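Local coordinates for protein pectinesterase (Sitophilus oryzae, PDB 4PMH) that hydrolyses the methyl esters of pectin to release methanol and polygalacturonate, and probably serves the weevil in digesting plant cell walls, at residues A109-S114 with G142-S147; T240-A245 with T275-W280; K285-R290 with I322-G327. One frame throughout, in Å; residues are numbered along the deposited sequence.

Contact 1 of 3, residues A109-S114 with G142-S147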
loop_
_atom_site.group_PDB
_atom_site.type_symbol
_atom_site.label_atom_id
_atom_site.label_comp_id
_atom_site.label_asym_id
_atom_site.label_seq_id
_atom_site.Cartn_x
_atom_site.Cartn_y
_atom_site.Cartn_z
ATOM N N ALA A 109 -8.698 -12.744 -3.596
ATOM C CA ALA A 109 -10.033 -12.404 -3.073
ATOM C C ALA A 109 -11.059 -13.481 -3.435
ATOM O O ALA A 109 -12.052 -13.664 -2.720
ATOM C CB ALA A 109 -10.502 -11.076 -3.624
ATOM N N GLN A 110 -10.807 -14.175 -4.542
ATOM C CA GLN A 110 -11.742 -15.167 -5.075
ATOM C C GLN A 110 -11.670 -16.498 -4.327
ATOM O O GLN A 110 -12.483 -17.398 -4.568
ATOM C CB GLN A 110 -11.487 -15.344 -6.582
ATOM C CG GLN A 110 -11.925 -14.157 -7.453
ATOM C CD GLN A 110 -11.097 -12.876 -7.280
ATOM O OE1 GLN A 110 -9.900 -12.903 -6.940
ATOM N NE2 GLN A 110 -11.733 -11.742 -7.554
ATOM N N THR A 111 -10.693 -16.639 -3.430
ATOM C CA THR A 111 -10.593 -17.803 -2.573
ATOM C C THR A 111 -11.902 -18.111 -1.867
ATOM O O THR A 111 -12.537 -17.230 -1.286
ATOM C CB THR A 111 -9.504 -17.586 -1.499
ATOM O OG1 THR A 111 -8.248 -17.362 -2.140
ATOM C CG2 THR A 111 -9.383 -18.790 -0.602
ATOM N N THR A 112 -12.311 -19.370 -1.875
ATOM C CA THR A 112 -13.501 -19.707 -1.129
ATOM C C THR A 112 -13.164 -19.765 0.350
ATOM O O THR A 112 -12.042 -20.064 0.715
ATOM C CB THR A 112 -14.114 -21.062 -1.536
ATOM O OG1 THR A 112 -13.274 -22.115 -1.084
ATOM C CG2 THR A 112 -14.309 -21.144 -3.036
ATOM N N PRO A 113 -14.150 -19.480 1.213
ATOM C CA PRO A 113 -13.935 -19.626 2.645
ATOM C C PRO A 113 -13.492 -21.002 3.105
ATOM O O PRO A 113 -12.693 -21.087 4.037
ATOM C CB PRO A 113 -15.294 -19.269 3.235
ATOM C CG PRO A 113 -15.795 -18.244 2.285
ATOM C CD PRO A 113 -15.399 -18.764 0.931
ATOM N N SER A 114 -13.971 -22.073 2.470
ATOM C CA SER A 114 -13.468 -23.401 2.826
ATOM C C SER A 114 -11.964 -23.532 2.578
ATOM O O SER A 114 -11.228 -24.058 3.419
ATOM C CB SER A 114 -14.206 -24.510 2.077
ATOM O OG SER A 114 -15.600 -24.355 2.260
ATOM N N GLY A 142 -18.883 -18.103 -0.321
ATOM C CA GLY A 142 -18.535 -17.985 -1.737
ATOM C C GLY A 142 -17.113 -17.539 -2.001
ATOM O O GLY A 142 -16.307 -18.275 -2.593
ATOM N N THR A 143 -16.810 -16.304 -1.617
ATOM C CA THR A 143 -15.439 -15.795 -1.691
ATOM C C THR A 143 -15.140 -14.989 -0.433
ATOM O O THR A 143 -16.051 -14.465 0.194
ATOM C CB THR A 143 -15.232 -14.905 -2.922
ATOM O OG1 THR A 143 -16.013 -13.706 -2.793
ATOM C CG2 THR A 143 -15.616 -15.635 -4.206
ATOM N N ILE A 144 -13.862 -14.901 -0.068
ATOM C CA ILE A 144 -13.470 -14.158 1.122
ATOM C C ILE A 144 -13.371 -12.649 0.855
ATOM O O ILE A 144 -13.558 -11.828 1.777
ATOM C CB ILE A 144 -12.141 -14.687 1.723
ATOM C CG1 ILE A 144 -10.980 -14.497 0.746
ATOM C CG2 ILE A 144 -12.315 -16.144 2.138
ATOM C CD1 ILE A 144 -9.647 -15.032 1.229
ATOM N N GLY A 145 -13.077 -12.289 -0.401
ATOM C CA GLY A 145 -13.012 -10.895 -0.827
ATOM C C GLY A 145 -11.676 -10.212 -0.573
ATOM O O GLY A 145 -10.728 -10.810 -0.013
ATOM N N THR A 146 -11.596 -8.957 -0.993
ATOM C CA THR A 146 -10.311 -8.257 -1.104
ATOM C C THR A 146 -9.595 -8.049 0.239
ATOM O O THR A 146 -8.408 -8.397 0.377
ATOM C CB THR A 146 -10.468 -6.938 -1.888
ATOM O OG1 THR A 146 -10.982 -7.236 -3.198
ATOM C CG2 THR A 146 -9.130 -6.216 -2.041
ATOM N N SER A 147 -10.298 -7.522 1.229
ATOM C CA SER A 147 -9.700 -7.386 2.560
ATOM C C SER A 147 -9.214 -8.731 3.112
ATOM O O SER A 147 -8.150 -8.789 3.686
ATOM C CB SER A 147 -10.677 -6.762 3.565
ATOM O OG SER A 147 -11.203 -5.558 3.078
#
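Two backbone carbonyls of 109-114, those of Ala109 and Thr111, take the amide hydrogens of Gly145 and Ile144. Gly145 N meets Ala109 O at 2.9 Å, in the plane of that carbonyl and on one of its lone pairs. Ile144 N approaches Thr111 O almost head-on, with a C=O...N angle of 173° and the N-H...O angle at 142°. Carbon donors add to this: Thr143 CA lies 3.3 Å from Thr111 O, so that oxygen takes one N-H and one C-H, while Thr112 CA faces Gly142 O at 3.5 Å. The first segment runs into helix 113-120, the second into a weakly bonded turn of helix at about 145-148, beside the presumed substrate-binding cleft. Thr112 is the N-cap of the first helix, its OG1 accepting from Ala115 N, and Thr111 OG1 hydrogen-bonds to Pro108 O. The CB of Gln110 points away from the other segment, and NE2 hydrogen-bonds to OE1 of Gln177, a substrate-binding residue by similarity. Apolar groups surround the polar pairs. CG1 of Ile144 stands between the backbone N and the carbonyl carbon (chi1 63°), and CD1 beyond it reaches Thr111 CB at 3.7 Å. The other branch, CG2, packs 4.1 Å from Pro113 CG, the two side chains running past each other in opposite directions. Ala109 CB rests 3.4 Å from Gly145 C, next to Thr146, whose side chain touches Asp200, the proton donor by similarity.

Contact 2 of 3, residues T240-A245 with T275-W280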
loop_
_atom_site.group_PDB
_atom_site.type_symbol
_atom_site.label_atom_id
_atom_site.label_comp_id
_atom_site.label_asym_id
_atom_site.label_seq_id
_atom_site.Cartn_x
_atom_site.Cartn_y
_atom_site.Cartn_z
ATOM N N THR A 240 10.971 1.928 -4.322
ATOM C CA THR A 240 10.941 1.546 -5.717
ATOM C C THR A 240 9.615 0.872 -6.001
ATOM O O THR A 240 9.221 -0.032 -5.258
ATOM C CB THR A 240 12.103 0.591 -6.083
ATOM O OG1 THR A 240 13.355 1.269 -5.910
ATOM C CG2 THR A 240 12.016 0.132 -7.527
ATOM N N PHE A 241 8.947 1.314 -7.063
ATOM C CA PHE A 241 7.679 0.746 -7.503
ATOM C C PHE A 241 7.913 0.096 -8.866
ATOM O O PHE A 241 8.346 0.780 -9.818
ATOM C CB PHE A 241 6.607 1.840 -7.632
ATOM C CG PHE A 241 6.355 2.609 -6.363
ATOM C CD1 PHE A 241 7.133 3.712 -6.042
ATOM C CD2 PHE A 241 5.343 2.230 -5.485
ATOM C CE1 PHE A 241 6.912 4.419 -4.861
ATOM C CE2 PHE A 241 5.127 2.916 -4.303
ATOM C CZ PHE A 241 5.919 4.019 -3.986
ATOM N N TYR A 242 7.637 -1.205 -8.971
ATOM C CA TYR A 242 8.025 -1.981 -10.141
ATOM C C TYR A 242 6.798 -2.596 -10.800
ATOM O O TYR A 242 6.109 -3.416 -10.193
ATOM C CB TYR A 242 9.014 -3.078 -9.730
ATOM C CG TYR A 242 9.712 -3.738 -10.887
ATOM C CD1 TYR A 242 9.082 -4.731 -11.610
ATOM C CD2 TYR A 242 11.002 -3.351 -11.267
ATOM C CE1 TYR A 242 9.703 -5.325 -12.685
ATOM C CE2 TYR A 242 11.640 -3.943 -12.351
ATOM C CZ TYR A 242 10.976 -4.927 -13.057
ATOM O OH TYR A 242 11.575 -5.560 -14.125
ATOM N N VAL A 243 6.537 -2.195 -12.029
ATOM C CA VAL A 243 5.390 -2.666 -12.779
ATOM C C VAL A 243 5.786 -3.942 -13.497
ATOM O O VAL A 243 6.609 -3.917 -14.398
ATOM C CB VAL A 243 4.927 -1.652 -13.816
ATOM C CG1 VAL A 243 3.649 -2.129 -14.493
ATOM C CG2 VAL A 243 4.694 -0.305 -13.152
ATOM N N LYS A 244 5.189 -5.044 -13.084
ATOM C CA LYS A 244 5.522 -6.343 -13.619
ATOM C C LYS A 244 4.794 -6.580 -14.919
ATOM O O LYS A 244 3.706 -6.066 -15.141
ATOM C CB LYS A 244 5.135 -7.440 -12.629
ATOM C CG LYS A 244 6.096 -7.593 -11.457
ATOM C CD LYS A 244 5.966 -8.953 -10.779
ATOM C CE LYS A 244 6.530 -10.092 -11.618
ATOM N NZ LYS A 244 8.012 -10.249 -11.555
ATOM N N ALA A 245 5.410 -7.391 -15.771
ATOM C CA ALA A 245 4.843 -7.731 -17.072
ATOM C C ALA A 245 4.495 -9.226 -17.184
ATOM O O ALA A 245 3.934 -9.659 -18.201
ATOM C CB ALA A 245 5.823 -7.325 -18.168
ATOM N N THR A 275 9.353 2.229 -12.003
ATOM C CA THR A 275 9.954 1.501 -13.099
ATOM C C THR A 275 9.182 0.209 -13.343
ATOM O O THR A 275 8.076 0.012 -12.816
ATOM C CB THR A 275 11.443 1.234 -12.776
ATOM O OG1 THR A 275 12.110 0.748 -13.939
ATOM C CG2 THR A 275 11.601 0.242 -11.639
ATOM N N GLY A 276 9.751 -0.672 -14.146
ATOM C CA GLY A 276 9.075 -1.919 -14.422
ATOM C C GLY A 276 9.812 -2.724 -15.452
ATOM O O GLY A 276 10.921 -2.364 -15.849
ATOM N N ASP A 277 9.162 -3.807 -15.882
ATOM C CA ASP A 277 9.697 -4.693 -16.898
ATOM C C ASP A 277 9.820 -3.967 -18.222
ATOM O O ASP A 277 9.012 -3.091 -18.541
ATOM C CB ASP A 277 8.800 -5.934 -17.086
ATOM C CG ASP A 277 8.973 -6.975 -15.986
ATOM O OD1 ASP A 277 10.091 -7.122 -15.411
ATOM O OD2 ASP A 277 7.965 -7.672 -15.692
ATOM N N SER A 278 10.816 -4.392 -18.998
ATOM C CA SER A 278 11.216 -3.768 -20.266
ATOM C C SER A 278 10.087 -3.699 -21.257
ATOM O O SER A 278 10.023 -2.787 -22.066
ATOM C CB SER A 278 12.360 -4.572 -20.898
ATOM O OG SER A 278 13.247 -5.027 -19.894
ATOM N N ALA A 279 9.203 -4.686 -21.204
ATOM C CA ALA A 279 8.040 -4.700 -22.071
ATOM C C ALA A 279 7.289 -3.359 -22.057
ATOM O O ALA A 279 6.919 -2.856 -23.124
ATOM C CB ALA A 279 7.121 -5.851 -21.687
ATOM N N TRP A 280 7.095 -2.782 -20.862
ATOM C CA TRP A 280 6.404 -1.483 -20.699
ATOM C C TRP A 280 7.197 -0.320 -21.288
ATOM O O TRP A 280 6.606 0.676 -21.708
ATOM C CB TRP A 280 6.154 -1.151 -19.217
ATOM C CG TRP A 280 5.331 -2.145 -18.520
ATOM C CD1 TRP A 280 5.718 -2.946 -17.502
ATOM C CD2 TRP A 280 3.974 -2.464 -18.804
ATOM N NE1 TRP A 280 4.677 -3.751 -17.115
ATOM C CE2 TRP A 280 3.590 -3.478 -17.903
ATOM C CE3 TRP A 280 3.035 -1.981 -19.726
ATOM C CZ2 TRP A 280 2.311 -4.033 -17.902
ATOM C CZ3 TRP A 280 1.764 -2.537 -19.735
ATOM C CH2 TRP A 280 1.409 -3.543 -18.826
#
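Tyr242 projects from strand 240-243 across Gly276 to the carboxylate of Asp277. From CB, on the sheet face shared with Thr275, CG runs anti to the backbone N (chi1 -167°), and Gly276 CA lies 3.7 Å from the ring centroid, 5° off the normal, a CH-pi contact. CD2 touches Thr275 CG2 at 3.7 Å, CE1 approaches Asp277 OD1, and CZ stands 3.5 Å from Gly276 C. At the tip, OH donates to Asp277 OD1 at 2.5 Å from above the carboxylate plane, which is turned 81° from the ring. The other oxygen, OD2, accepts from Ala245 N on its anti side at 2.6 Å, so one carboxylate grips side chain and backbone. Parallel pairing hydrogen-bonds Thr275 N to Phe241 O, Val243 N to Thr275 O and Asp277 N to Val243 O. On the other sheet face, Val243 CG1 lies 3.2 Å above the Trp280 ring plane, offset toward the rim. Trp280 NE1 hydrogen-bonds to Lys244 O at 3.2 Å from above the carbonyl plane, the oxygen lying in the ring plane. In this right-handed parallel beta-helix, strand 240-243 is flanked by strands 220-223 and 273-276, while helix 278-283 brings Trp280 against Ala252 of strand 252-257.

Contact 3 of 3, residues K285-R290 with I322-G327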
loop_
_atom_site.group_PDB
_atom_site.type_symbol
_atom_site.label_atom_id
_atom_site.label_comp_id
_atom_site.label_asym_id
_atom_site.label_seq_id
_atom_site.Cartn_x
_atom_site.Cartn_y
_atom_site.Cartn_z
ATOM N N LYS A 285 2.515 1.678 -22.024
ATOM C CA LYS A 285 1.116 1.403 -21.720
ATOM C C LYS A 285 0.878 1.196 -20.222
ATOM O O LYS A 285 -0.054 0.495 -19.840
ATOM C CB LYS A 285 0.641 0.160 -22.486
ATOM C CG LYS A 285 0.540 0.343 -24.001
ATOM C CD LYS A 285 -0.428 -0.649 -24.657
ATOM C CE LYS A 285 0.147 -2.052 -24.846
ATOM N NZ LYS A 285 -0.873 -3.038 -25.314
ATOM N N ALA A 286 1.734 1.757 -19.372
ATOM C CA ALA A 286 1.432 1.807 -17.965
ATOM C C ALA A 286 0.983 3.220 -17.595
ATOM O O ALA A 286 1.450 4.226 -18.183
ATOM C CB ALA A 286 2.631 1.405 -17.147
ATOM N N TYR A 287 0.080 3.301 -16.625
ATOM C CA TYR A 287 -0.308 4.590 -16.045
ATOM C C TYR A 287 0.201 4.729 -14.618
ATOM O O TYR A 287 0.295 3.762 -13.873
ATOM C CB TYR A 287 -1.792 4.749 -16.068
ATOM C CG TYR A 287 -2.362 4.702 -17.460
ATOM C CD1 TYR A 287 -2.403 5.844 -18.251
ATOM C CD2 TYR A 287 -2.869 3.515 -17.979
ATOM C CE1 TYR A 287 -2.936 5.812 -19.526
ATOM C CE2 TYR A 287 -3.414 3.469 -19.252
ATOM C CZ TYR A 287 -3.439 4.617 -20.017
ATOM O OH TYR A 287 -3.975 4.561 -21.265
ATOM N N LEU A 288 0.541 5.953 -14.248
ATOM C CA LEU A 288 0.934 6.244 -12.886
ATOM C C LEU A 288 -0.235 6.051 -11.909
ATOM O O LEU A 288 -0.021 5.647 -10.766
ATOM C CB LEU A 288 1.454 7.677 -12.787
ATOM C CG LEU A 288 2.776 7.958 -13.500
ATOM C CD1 LEU A 288 3.139 9.436 -13.354
ATOM C CD2 LEU A 288 3.919 7.076 -12.991
ATOM N N GLY A 289 -1.465 6.341 -12.339
ATOM C CA GLY A 289 -2.569 6.254 -11.412
ATOM C C GLY A 289 -3.960 6.389 -11.991
ATOM O O GLY A 289 -4.146 6.811 -13.145
ATOM N N ARG A 290 -4.926 5.986 -11.167
ATOM C CA ARG A 290 -6.332 6.269 -11.380
ATOM C C ARG A 290 -7.027 6.371 -10.023
ATOM O O ARG A 290 -6.578 5.806 -9.034
ATOM C CB ARG A 290 -7.000 5.181 -12.216
ATOM C CG ARG A 290 -7.147 3.827 -11.539
ATOM C CD ARG A 290 -7.737 2.825 -12.526
ATOM N NE ARG A 290 -7.816 1.481 -11.978
ATOM C CZ ARG A 290 -8.615 0.518 -12.439
ATOM N NH1 ARG A 290 -9.392 0.711 -13.498
ATOM N NH2 ARG A 290 -8.632 -0.660 -11.842
ATOM N N ILE A 322 8.247 3.910 -18.909
ATOM C CA ILE A 322 7.308 2.809 -18.983
ATOM C C ILE A 322 5.878 3.341 -19.042
ATOM O O ILE A 322 4.937 2.583 -19.251
ATOM C CB ILE A 322 7.466 1.893 -17.763
ATOM C CG1 ILE A 322 7.233 2.671 -16.462
ATOM C CG2 ILE A 322 8.867 1.286 -17.757
ATOM C CD1 ILE A 322 6.912 1.797 -15.277
ATOM N N ILE A 323 5.720 4.652 -18.865
ATOM C CA ILE A 323 4.392 5.253 -18.792
ATOM C C ILE A 323 4.035 6.042 -20.028
ATOM O O ILE A 323 4.894 6.437 -20.835
ATOM C CB ILE A 323 4.229 6.182 -17.568
ATOM C CG1 ILE A 323 5.210 7.368 -17.642
ATOM C CG2 ILE A 323 4.422 5.392 -16.281
ATOM C CD1 ILE A 323 4.699 8.620 -16.969
ATOM N N ASN A 324 2.742 6.277 -20.150
ATOM C CA ASN A 324 2.213 7.197 -21.122
ATOM C C ASN A 324 2.597 8.632 -20.745
ATOM O O ASN A 324 2.000 9.238 -19.873
ATOM C CB ASN A 324 0.707 7.057 -21.173
ATOM C CG ASN A 324 0.114 7.784 -22.340
ATOM O OD1 ASN A 324 0.612 8.827 -22.744
ATOM N ND2 ASN A 324 -0.952 7.232 -22.901
ATOM N N THR A 325 3.582 9.163 -21.446
ATOM C CA THR A 325 4.242 10.404 -21.066
ATOM C C THR A 325 3.361 11.646 -21.269
ATOM O O THR A 325 3.573 12.676 -20.611
ATOM C CB THR A 325 5.603 10.506 -21.812
ATOM O OG1 THR A 325 6.653 10.110 -20.922
ATOM C CG2 THR A 325 5.902 11.895 -22.323
ATOM N N SER A 326 2.387 11.549 -22.173
ATOM C CA SER A 326 1.414 12.635 -22.389
ATOM C C SER A 326 0.206 12.569 -21.436
ATOM O O SER A 326 -0.384 13.609 -21.120
ATOM C CB SER A 326 0.893 12.631 -23.834
ATOM O OG SER A 326 1.887 12.211 -24.741
ATOM N N GLY A 327 -0.158 11.356 -21.003
ATOM C CA GLY A 327 -1.362 11.113 -20.204
ATOM C C GLY A 327 -1.217 9.939 -19.239
ATOM O O GLY A 327 -1.796 8.856 -19.450
#
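Strand 286-290 of the parallel beta-helix, broken by a corner at Leu288, carries on its second part Arg290, a substrate-binding residue by similarity, and the loop 322-327 pairs with it at Ala286 through a single bridge to Ile323. Asn324 N donates to Ala286 O at 3.1 Å, nearly in line with the carbonyl (C=O...N angle 167°). The return bond, from Ala286 N to Ile322 O, is weak at 3.3 Å. Ile323 CA adds a C-H contact to Ala286 O, 3.2 Å away. Beyond the bridge, Leu288 crosses Ile323 at a slant: its CD2 meets Ile323 CG2, the branch beside the backbone N, at 3.7 Å, while its CD1 and CG both lie 4.0 Å from Ile323 CD1. Tyr287 and Asn324 extend side by side in the same direction, their ring and amide planes 29° apart, and Gly327 O meets the ring edge in its plane, 3.3 Å from Tyr287 CE1. Asn324 OD1 accepts from Gly327 N at 3.2 Å, an Asx motif in which the donor stands 64° out of the carbonyl plane, with a weak second bond from Ser326 N. One asparagine thus serves both segments: its backbone N makes the stronger of the two bridge bonds, and its side-chain oxygen folds the loop back in the Asx motif, consistent with Gly327 O lying at the tyrosine edge.

In the fold
The contacts follow one another along the chain, each closing before the next opens. Contact 1 lies among the short helices and loops on the beta-helix, its centre about 28 Å from that of contact 2 and about 31 Å from that of contact 3, although its nearest atoms come within about 11 Å of contact 3. Contacts 2 and 3 are neighbours, about 12 Å between centres, and touch directly: Ile322 packs against Val243, Thr275 and Trp280. Helix 278-283 runs from contact 2 toward strand 286-290, joining strands of two different parallel sheets. Contact 1 borders Gln177 and Asp200, whereas the strand of contact 3 ends at Arg290, salt-bridged to the presumed nucleophile Asp226; residues assigned by similarity to the active site are thus flanked by both.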